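PDB 3JYZ: type IV pilin structural subunit from Pseudomonas aeruginosa, which probably polymerises with many copies of itself into the type IV pilus, a thin surface filament used by such bacteria for attachment and twitching motility. Local coordinates for residues S53-L61 and T71-V79; T87-D96 and T111-S121. All coordinates share one frame; numbering follows the deposited sequence.

Contact 1 (S53-L61 and T71-V79); sequences SSKYVTSVL and TITYVADQV
S59 OG comes to 3.5 Å from T73 CB in a beta hairpin broken by a classic beta bulge: T58 and S59 stand opposite the single T73. The carbonyl of T73 receives two amides, T58 N at 2.7 Å from T73 O through a bent bond and S59 N through a weak, longer one, while T73 N returns a nearly straight bond to S59 O. A water joins S59 OG, T73 OG1 and T71 O.

Beyond the bulge the Y56 side chain crosses that of Q78 at about a right angle. Its CB lies 3.8 Å from V79 CG2; CG, anti to the carbonyl carbon (chi1 -64°), carries the ring toward helix 76-79. CD1 reaches Q78 CB, 3.7 Å away in the ring plane, CE1 comes 3.3 Å from Q78 O, and the side chain touches R10 of helix 4-28. Y56 O accepts V75 N from above its carbonyl plane, where V75 takes the N-cap position of helix 76-79. On the apolar face V57 sets CG1 against I72 CG2 and CG2 against Y74 CE1. This face lies on helix 4-28, where L17 meets V57, L15 meets I72 and V11 O bonds Y74 OH, while strand 87-95 flanks strand 70-74.

Contact 2 (T87-D96 and T111-S121); sequences TLILSPYIND and TRGTIDWACTS
P92 sets its CB over one face of the W117 indole in an antiparallel strand pair of the pilin head-domain sheet, and shows how a proline can fit within a regular strand. As a non-hydrogen-bonded partner of W117, it needs no amide for this pairing and offers its ring instead: CB sits 3.5 Å from the centroid of the six-membered ring of W117, 8° off the normal, a CH-pi contact. The indole is brought there by CG anti to the carbonyl carbon (chi1 -70°) and a twist of 88° about CB-CG (chi2). Its edge meets the L90 carbonyl of the partner strand, W117 CZ3 lying 3.4 Å from L90 O.

Farther along the same face, L90 extends CD2 to C119 SG at 3.5 Å; SG points anti to its backbone N and forms the disulfide with C149. Toward the other end I94 CG1 reaches I115 CG1, with helix 103-109 behind I94.

The opposite face is more polar. D116 bends its OD2 over N95 CB, 3.3 Å away, without a hydrogen bond between them; this oxygen pairs instead with R100, while N95 OD1 accepts from G97 N. Y93 turns its ring edge to D116 O and sends OH to T133 O. Near the strand end, T120 OG1 hydrogen-bonds A136 O, and one water hydrogen-bonds S91 OG and donates to both I89 O (3.0 Å) and T120 OG1 (2.9 Å).

Contacts 1 and 2 are successive parts of one antiparallel sheet, a worked case of strand pairing carried across a domain. Their centres stand about 21 Å apart on opposite sides of the chain's centre, yet strands 70-74 and 87-95 are direct neighbours: I72 N lies 2.9 Å from L88 O, probably a hydrogen bond. Side chains join there too, with T71 OG1 3.5 Å from I89 CD1 and Y74 OH 3.5 Å from L88 CD1. Contact 1 closes before contact 2 opens along the chain, helix 76-79 leading on to strand 87-95. Helix 4-28 spans both, with L15 touching I72 and L90, so the two pairings share one apolar backing; contact 2 alone carries a half of the disulfide.

Contact 1 (S53-L61 and T71-V79)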
# COMPACT_ATOMS: atom_id res chain seq x y z
N SER A 53 -0.74 -9.09 9.72
CA SER A 53 0.52 -9.01 10.44
C SER A 53 1.29 -10.32 10.32
O SER A 53 0.75 -11.33 9.87
CB SER A 53 0.25 -8.70 11.91
OG SER A 53 -0.39 -9.80 12.52
N SER A 54 2.56 -10.28 10.71
CA SER A 54 3.43 -11.44 10.62
C SER A 54 4.63 -11.15 11.49
O SER A 54 4.69 -10.14 12.17
CB SER A 54 3.88 -11.63 9.17
OG SER A 54 4.76 -10.59 8.79
N LYS A 55 5.64 -11.98 11.43
CA LYS A 55 6.83 -11.70 12.17
C LYS A 55 7.48 -10.37 11.77
O LYS A 55 7.95 -9.72 12.55
CB LYS A 55 7.88 -12.84 12.02
CG LYS A 55 9.16 -12.55 12.73
CD LYS A 55 10.12 -13.74 12.64
CE LYS A 55 11.49 -13.38 13.17
NZ LYS A 55 12.35 -14.53 13.44
N TYR A 56 7.29 -10.01 10.58
CA TYR A 56 7.99 -8.86 10.02
C TYR A 56 7.05 -7.68 9.83
O TYR A 56 7.59 -6.62 9.67
CB TYR A 56 8.64 -9.23 8.68
CG TYR A 56 9.72 -10.28 8.80
CD1 TYR A 56 10.65 -10.24 9.84
CD2 TYR A 56 9.82 -11.31 7.87
CE1 TYR A 56 11.64 -11.20 9.95
CE2 TYR A 56 10.81 -12.27 7.98
CZ TYR A 56 11.71 -12.21 9.01
OH TYR A 56 12.70 -13.16 9.12
N VAL A 57 5.79 -7.87 9.83
CA VAL A 57 4.82 -6.83 9.58
C VAL A 57 3.94 -6.58 10.80
O VAL A 57 3.35 -7.45 11.26
CB VAL A 57 3.96 -7.17 8.40
CG1 VAL A 57 2.93 -6.10 8.15
CG2 VAL A 57 4.85 -7.31 7.22
N THR A 58 3.97 -5.35 11.29
CA THR A 58 3.12 -4.94 12.40
C THR A 58 1.67 -4.81 11.95
O THR A 58 0.76 -5.31 12.60
CB THR A 58 3.59 -3.60 12.98
OG1 THR A 58 4.84 -3.79 13.65
CG2 THR A 58 2.58 -3.03 13.97
N SER A 59 1.46 -4.16 10.81
CA SER A 59 0.11 -3.85 10.37
C SER A 59 0.06 -3.51 8.89
O SER A 59 1.05 -3.03 8.32
CB SER A 59 -0.46 -2.69 11.20
OG SER A 59 0.34 -1.52 11.07
N VAL A 60 -1.09 -3.77 8.29
CA VAL A 60 -1.38 -3.40 6.91
C VAL A 60 -2.75 -2.76 6.99
O VAL A 60 -3.76 -3.45 7.12
CB VAL A 60 -1.45 -4.65 6.01
CG1 VAL A 60 -1.77 -4.26 4.58
CG2 VAL A 60 -0.14 -5.44 6.09
N LEU A 61 -2.79 -1.43 6.95
CA LEU A 61 -4.03 -0.72 7.23
C LEU A 61 -4.46 0.19 6.09
O LEU A 61 -3.65 0.91 5.51
CB LEU A 61 -3.90 0.10 8.52
CG LEU A 61 -3.89 -0.74 9.80
CD1 LEU A 61 -3.45 0.11 10.98
CD2 LEU A 61 -5.26 -1.37 10.07
N THR A 71 -1.14 1.55 4.26
CA THR A 71 0.16 1.71 4.92
C THR A 71 0.59 0.38 5.50
O THR A 71 -0.14 -0.23 6.28
CB THR A 71 0.09 2.75 6.05
OG1 THR A 71 -0.33 4.00 5.51
CG2 THR A 71 1.45 2.91 6.72
N ILE A 72 1.77 -0.08 5.10
CA ILE A 72 2.37 -1.26 5.70
C ILE A 72 3.42 -0.78 6.69
O ILE A 72 4.34 -0.03 6.32
CB ILE A 72 3.06 -2.12 4.66
CG1 ILE A 72 2.10 -2.51 3.55
CG2 ILE A 72 3.66 -3.37 5.33
CD1 ILE A 72 2.80 -3.19 2.38
N THR A 73 3.28 -1.21 7.94
CA THR A 73 4.23 -0.88 8.99
C THR A 73 5.00 -2.14 9.35
O THR A 73 4.40 -3.17 9.67
CB THR A 73 3.50 -0.33 10.23
OG1 THR A 73 2.80 0.87 9.87
CG2 THR A 73 4.50 -0.03 11.36
N TYR A 74 6.32 -2.07 9.29
CA TYR A 74 7.17 -3.23 9.56
C TYR A 74 7.67 -3.26 11.00
O TYR A 74 7.80 -2.22 11.63
CB TYR A 74 8.36 -3.20 8.61
CG TYR A 74 7.94 -3.48 7.20
CD1 TYR A 74 7.88 -4.77 6.72
CD2 TYR A 74 7.53 -2.45 6.36
CE1 TYR A 74 7.47 -5.05 5.44
CE2 TYR A 74 7.11 -2.71 5.07
CZ TYR A 74 7.09 -4.01 4.61
OH TYR A 74 6.68 -4.32 3.33
N VAL A 75 7.94 -4.46 11.50
CA VAL A 75 8.57 -4.59 12.81
C VAL A 75 10.06 -4.33 12.60
O VAL A 75 10.80 -5.20 12.13
CB VAL A 75 8.34 -5.97 13.44
CG1 VAL A 75 8.77 -5.97 14.91
CG2 VAL A 75 6.85 -6.37 13.32
N ALA A 76 10.48 -3.11 12.92
CA ALA A 76 11.82 -2.65 12.56
C ALA A 76 12.93 -3.61 13.01
O ALA A 76 13.82 -3.93 12.24
CB ALA A 76 12.06 -1.26 13.09
N ASP A 77 12.87 -4.08 14.25
CA ASP A 77 13.97 -4.90 14.74
C ASP A 77 13.95 -6.37 14.30
O ASP A 77 14.90 -7.12 14.56
CB ASP A 77 14.15 -4.75 16.26
CG ASP A 77 13.02 -5.36 17.06
OD1 ASP A 77 12.12 -5.98 16.46
OD2 ASP A 77 13.05 -5.22 18.30
N GLN A 78 12.89 -6.79 13.62
CA GLN A 78 12.85 -8.12 13.03
C GLN A 78 13.29 -8.06 11.57
O GLN A 78 13.85 -9.02 11.02
CB GLN A 78 11.46 -8.75 13.13
CG GLN A 78 10.88 -8.84 14.54
CD GLN A 78 11.70 -9.72 15.48
OE1 GLN A 78 12.16 -10.80 15.09
NE2 GLN A 78 11.86 -9.27 16.72
N VAL A 79 13.03 -6.92 10.93
CA VAL A 79 13.34 -6.75 9.52
C VAL A 79 14.78 -6.26 9.34
O VAL A 79 15.47 -6.70 8.42
CB VAL A 79 12.36 -5.76 8.86
CG1 VAL A 79 12.73 -5.52 7.41
CG2 VAL A 79 10.95 -6.28 8.97
O HOH W 1 0.23 0.30 9.02
O HOH W 2 -3.06 4.12 5.10

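Contact 2 (T87-D96 and T111-S121)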
# COMPACT_ATOMS: atom_id res chain seq x y z
N THR A 87 7.89 2.17 7.13
CA THR A 87 6.61 2.10 6.42
C THR A 87 6.74 2.18 4.91
O THR A 87 7.64 2.84 4.37
CB THR A 87 5.60 3.19 6.87
OG1 THR A 87 6.06 4.48 6.43
CG2 THR A 87 5.45 3.19 8.38
N LEU A 88 5.82 1.48 4.25
CA LEU A 88 5.58 1.62 2.83
C LEU A 88 4.13 2.06 2.63
O LEU A 88 3.25 1.71 3.41
CB LEU A 88 5.80 0.30 2.10
CG LEU A 88 7.22 -0.26 2.05
CD1 LEU A 88 7.25 -1.57 1.26
CD2 LEU A 88 8.17 0.78 1.44
N ILE A 89 3.90 2.83 1.56
CA ILE A 89 2.57 3.28 1.20
C ILE A 89 2.18 2.68 -0.15
O ILE A 89 2.97 2.74 -1.10
CB ILE A 89 2.50 4.81 1.09
CG1 ILE A 89 3.08 5.48 2.34
CG2 ILE A 89 1.06 5.25 0.82
CD1 ILE A 89 2.36 5.15 3.61
N LEU A 90 1.00 2.09 -0.24
CA LEU A 90 0.45 1.60 -1.50
C LEU A 90 -0.76 2.46 -1.85
O LEU A 90 -1.75 2.47 -1.12
CB LEU A 90 0.04 0.13 -1.40
CG LEU A 90 1.05 -0.84 -0.79
CD1 LEU A 90 0.53 -2.28 -0.79
CD2 LEU A 90 2.39 -0.76 -1.48
N SER A 91 -0.68 3.17 -2.97
CA SER A 91 -1.71 4.14 -3.36
C SER A 91 -2.41 3.65 -4.63
O SER A 91 -1.76 3.42 -5.64
CB SER A 91 -1.07 5.51 -3.61
OG SER A 91 -0.41 5.99 -2.44
N PRO A 92 -3.74 3.49 -4.57
CA PRO A 92 -4.50 2.96 -5.72
C PRO A 92 -5.06 4.03 -6.66
O PRO A 92 -5.43 5.13 -6.24
CB PRO A 92 -5.66 2.21 -5.06
CG PRO A 92 -5.86 2.90 -3.74
CD PRO A 92 -4.57 3.58 -3.35
N TYR A 93 -5.13 3.68 -7.95
CA TYR A 93 -5.66 4.55 -8.99
C TYR A 93 -6.54 3.75 -9.92
O TYR A 93 -6.33 2.56 -10.11
CB TYR A 93 -4.51 5.15 -9.81
CG TYR A 93 -3.60 6.01 -8.98
CD1 TYR A 93 -2.64 5.44 -8.15
CD2 TYR A 93 -3.71 7.40 -9.00
CE1 TYR A 93 -1.82 6.23 -7.37
CE2 TYR A 93 -2.89 8.19 -8.22
CZ TYR A 93 -1.94 7.60 -7.40
OH TYR A 93 -1.11 8.38 -6.62
N ILE A 94 -7.55 4.39 -10.49
CA ILE A 94 -8.30 3.75 -11.56
C ILE A 94 -7.80 4.25 -12.90
O ILE A 94 -7.64 5.45 -13.11
CB ILE A 94 -9.82 3.96 -11.42
CG1 ILE A 94 -10.37 2.98 -10.38
CG2 ILE A 94 -10.52 3.72 -12.76
CD1 ILE A 94 -11.77 3.26 -9.94
N ASN A 95 -7.52 3.29 -13.77
CA ASN A 95 -7.06 3.51 -15.13
C ASN A 95 -8.22 3.27 -16.09
O ASN A 95 -8.71 2.14 -16.19
CB ASN A 95 -5.93 2.53 -15.43
CG ASN A 95 -5.58 2.46 -16.90
OD1 ASN A 95 -5.79 3.42 -17.63
ND2 ASN A 95 -5.04 1.32 -17.32
N ASP A 96 -8.66 4.31 -16.77
CA ASP A 96 -9.77 4.20 -17.71
C ASP A 96 -9.32 3.87 -19.14
O ASP A 96 -10.12 3.91 -20.07
CB ASP A 96 -10.62 5.48 -17.70
CG ASP A 96 -9.92 6.67 -18.34
OD1 ASP A 96 -8.74 6.55 -18.71
OD2 ASP A 96 -10.56 7.73 -18.49
N THR A 111 -16.22 6.28 -12.27
CA THR A 111 -15.31 6.02 -13.38
C THR A 111 -14.92 4.55 -13.41
O THR A 111 -14.38 4.02 -12.44
CB THR A 111 -14.03 6.86 -13.28
OG1 THR A 111 -14.38 8.24 -13.19
CG2 THR A 111 -13.16 6.65 -14.52
N ARG A 112 -15.14 3.90 -14.53
CA ARG A 112 -14.88 2.50 -14.62
C ARG A 112 -13.47 2.24 -15.20
O ARG A 112 -13.00 2.99 -15.94
CB ARG A 112 -15.95 1.76 -15.45
CG ARG A 112 -17.36 1.65 -14.85
CD ARG A 112 -17.42 1.50 -13.32
NE ARG A 112 -18.82 1.52 -12.87
CZ ARG A 112 -19.25 1.89 -11.66
NH1 ARG A 112 -18.42 2.20 -10.71
NH2 ARG A 112 -20.55 1.89 -11.43
N GLY A 113 -12.86 1.17 -14.81
CA GLY A 113 -11.53 0.85 -15.28
C GLY A 113 -10.87 -0.16 -14.37
O GLY A 113 -11.52 -0.76 -13.51
N THR A 114 -9.57 -0.35 -14.56
CA THR A 114 -8.82 -1.29 -13.74
C THR A 114 -8.02 -0.52 -12.69
O THR A 114 -7.81 0.68 -12.82
CB THR A 114 -7.89 -2.14 -14.61
OG1 THR A 114 -7.22 -1.29 -15.54
CG2 THR A 114 -8.69 -3.19 -15.37
N ILE A 115 -7.60 -1.21 -11.64
CA ILE A 115 -6.91 -0.56 -10.53
C ILE A 115 -5.40 -0.76 -10.60
O ILE A 115 -4.91 -1.89 -10.72
CB ILE A 115 -7.46 -1.07 -9.18
CG1 ILE A 115 -8.98 -0.88 -9.14
CG2 ILE A 115 -6.75 -0.38 -8.02
CD1 ILE A 115 -9.63 -1.35 -7.85
N ASP A 116 -4.67 0.35 -10.54
CA ASP A 116 -3.22 0.34 -10.56
C ASP A 116 -2.73 0.79 -9.19
O ASP A 116 -3.35 1.64 -8.55
CB ASP A 116 -2.68 1.31 -11.61
CG ASP A 116 -3.08 0.93 -13.03
OD1 ASP A 116 -3.36 -0.26 -13.29
OD2 ASP A 116 -3.10 1.84 -13.89
N TRP A 117 -1.62 0.22 -8.73
CA TRP A 117 -1.07 0.55 -7.43
C TRP A 117 0.34 1.08 -7.55
O TRP A 117 1.18 0.52 -8.28
CB TRP A 117 -1.07 -0.68 -6.53
CG TRP A 117 -2.44 -1.13 -6.11
CD1 TRP A 117 -3.27 -1.98 -6.78
CD2 TRP A 117 -3.12 -0.76 -4.91
NE1 TRP A 117 -4.44 -2.16 -6.06
CE2 TRP A 117 -4.36 -1.42 -4.90
CE3 TRP A 117 -2.79 0.07 -3.83
CZ2 TRP A 117 -5.28 -1.27 -3.87
CZ3 TRP A 117 -3.70 0.21 -2.80
CH2 TRP A 117 -4.94 -0.45 -2.83
N ALA A 118 0.61 2.17 -6.84
CA ALA A 118 1.94 2.73 -6.70
C ALA A 118 2.48 2.43 -5.31
O ALA A 118 1.76 2.62 -4.31
CB ALA A 118 1.89 4.24 -6.92
N CYS A 119 3.71 1.94 -5.23
CA CYS A 119 4.34 1.71 -3.94
C CYS A 119 5.41 2.76 -3.70
O CYS A 119 6.25 2.99 -4.57
CB CYS A 119 4.98 0.33 -3.87
SG CYS A 119 5.75 0.00 -2.25
N THR A 120 5.37 3.43 -2.54
CA THR A 120 6.36 4.40 -2.21
C THR A 120 7.03 4.12 -0.82
O THR A 120 6.40 3.67 0.08
CB THR A 120 5.80 5.84 -2.23
OG1 THR A 120 4.65 5.89 -1.41
CG2 THR A 120 5.44 6.26 -3.63
N SER A 121 8.30 4.37 -0.76
CA SER A 121 9.09 4.28 0.46
C SER A 121 9.53 5.71 0.79
O SER A 121 8.89 6.63 0.46
CB SER A 121 10.31 3.41 0.20
OG SER A 121 11.12 4.00 -0.75
O HOH W 3 2.19 5.12 -2.73
O HOH W 4 -8.05 -0.04 -17.85